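Local coordinates for E3 ubiquitin ligase RavN (Legionella pneumophila, PDB 5MIY), which acts as an E3 ubiquitin ligase, a Legionella effector that probably promotes transfer of ubiquitin to proteins of the infected host cell, at residues P63-S66 with L67-S71. Residues are numbered along the deposited sequence; the frame is centred on the assembly and turned at random.
Sequences PAKS and LIDHS. With SO4 (sulfate ion), chain E; EDO (1,2-ethanediol), chain H.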
loop_
_atom_site.group_PDB
_atom_site.type_symbol
_atom_site.label_atom_id
_atom_site.label_comp_id
_atom_site.label_asym_id
_atom_site.label_seq_id
_atom_site.Cartn_x
_atom_site.Cartn_y
_atom_site.Cartn_z
ATOM N N PRO A 63 6.392 7.150 3.457
ATOM C CA PRO A 63 7.212 7.570 2.313
ATOM C C PRO A 63 7.935 6.371 1.716
ATOM O O PRO A 63 8.457 5.522 2.441
ATOM C CB PRO A 63 8.193 8.581 2.926
ATOM C CG PRO A 63 7.551 9.012 4.241
ATOM C CD PRO A 63 6.810 7.797 4.716
ATOM N N ALA A 64 7.941 6.291 0.379
ATOM C CA ALA A 64 8.681 5.221 -0.290
ATOM C C ALA A 64 10.128 5.170 0.184
ATOM O O ALA A 64 10.702 4.085 0.340
ATOM C CB ALA A 64 8.634 5.405 -1.810
ATOM N N LYS A 65 10.727 6.335 0.429
ATOM C CA LYS A 65 12.122 6.379 0.854
ATOM C C LYS A 65 12.335 5.609 2.152
ATOM O O LYS A 65 13.377 4.969 2.333
ATOM C CB LYS A 65 12.571 7.830 1.002
ATOM C CG LYS A 65 14.066 7.996 1.236
ATOM C CD LYS A 65 14.343 9.124 2.220
ATOM C CE LYS A 65 15.828 9.254 2.530
ATOM N NZ LYS A 65 16.535 10.144 1.576
ATOM N N SER A 66 11.352 5.641 3.058
ATOM C CA SER A 66 11.487 4.920 4.323
ATOM C C SER A 66 11.556 3.415 4.104
ATOM O O SER A 66 12.368 2.728 4.745
ATOM C CB SER A 66 10.334 5.268 5.263
ATOM O OG SER A 66 10.282 6.661 5.500
ATOM N N LEU A 67 10.717 2.882 3.204
ATOM C CA LEU A 67 10.769 1.459 2.891
ATOM C C LEU A 67 12.070 1.103 2.173
ATOM O O LEU A 67 12.701 0.093 2.499
ATOM C CB LEU A 67 9.559 1.052 2.046
ATOM C CG LEU A 67 9.444 -0.430 1.689
ATOM C CD1 LEU A 67 9.320 -1.288 2.937
ATOM C CD2 LEU A 67 8.234 -0.651 0.773
ATOM N N ILE A 68 12.490 1.929 1.206
ATOM C CA ILE A 68 13.723 1.659 0.464
ATOM C C ILE A 68 14.914 1.611 1.412
ATOM O O ILE A 68 15.809 0.767 1.274
ATOM C CB ILE A 68 13.933 2.716 -0.640
ATOM C CG1 ILE A 68 12.864 2.595 -1.731
ATOM C CG2 ILE A 68 15.342 2.600 -1.254
ATOM C CD1 ILE A 68 12.774 3.823 -2.605
ATOM N N ASP A 69 14.938 2.507 2.397
ATOM C CA ASP A 69 16.063 2.571 3.323
ATOM C C ASP A 69 16.111 1.388 4.278
ATOM O O ASP A 69 17.112 1.233 4.992
ATOM C CB ASP A 69 16.012 3.881 4.103
ATOM C CG ASP A 69 16.468 5.062 3.271
ATOM O OD1 ASP A 69 17.084 4.830 2.211
ATOM O OD2 ASP A 69 16.217 6.219 3.674
ATOM N N HIS A 70 15.065 0.561 4.308
ATOM C CA HIS A 70 15.038 -0.670 5.085
ATOM C C HIS A 70 15.103 -1.907 4.198
ATOM O O HIS A 70 14.659 -2.983 4.611
ATOM C CB HIS A 70 13.781 -0.728 5.957
ATOM C CG HIS A 70 13.798 0.220 7.118
ATOM N ND1 HIS A 70 14.705 0.119 8.151
ATOM C CD2 HIS A 70 13.008 1.279 7.415
ATOM C CE1 HIS A 70 14.478 1.078 9.031
ATOM N NE2 HIS A 70 13.451 1.795 8.608
ATOM N N SER A 71 15.652 -1.776 2.984
ATOM C CA SER A 71 15.550 -2.842 1.991
ATOM C C SER A 71 16.361 -4.082 2.354
ATOM O O SER A 71 16.121 -5.150 1.782
ATOM C CB SER A 71 15.982 -2.324 0.619
ATOM O OG SER A 71 17.282 -1.764 0.662
HETATM S S SO4 E . 17.709 -1.925 8.596
HETATM O O1 SO4 E . 18.037 -3.341 8.751
HETATM O O2 SO4 E . 16.396 -1.667 9.181
HETATM O O3 SO4 E . 17.694 -1.583 7.176
HETATM O O4 SO4 E . 18.705 -1.108 9.282
HETATM C C1 EDO H . 6.962 9.575 -1.437
HETATM O O1 EDO H . 6.366 8.279 -1.324
HETATM C C2 EDO H . 5.898 10.641 -1.232
HETATM O O2 EDO H . 5.140 10.304 -0.065
#
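Ile68 N donates to Ala64 O at 2.9 Å, an almost straight bond (169°), and Asp69 N repeats the i-to-i+4 step to Lys65 O at 2.9 Å, its N-H more bent and tilted from the carbonyl plane. Packing is close round Ala64 O: Ile68 CG1, held beside its own backbone N (chi1 -67°), lies 3.3 Å from that oxygen. Leu67, the buried residue here, turns its side-chain end away from 63-66 and packs on Phe77, while Ile68 also touches Leu20. The His70 ring reaches back obliquely, its CD2 3.1 Å from Ser66 O. Its two nitrogens have separate partners: ND1 donates to sulfate O2 at 2.7 Å, near the ring plane, and NE2 makes a weak hydrogen bond to Leu95 O, so the ring's rotation is restrained from both ends. The sulfate, probably from the crystallisation liquor, is also held by Asn73. On the solvent side the Lys65 ammonium end is looser: Lys65 CE passes 3.3 Å from Asp69 OD2, but Lys65 NZ stays 4.5 Å from that oxygen, too far for a salt bridge. Ser71 OG donates to Ile68 O, beside the weak backbone bond from Ser71 N. With Pro63 at the N-cap position and a type I turn Ile68-Ser71, this is a short surface helix following strand 58-61.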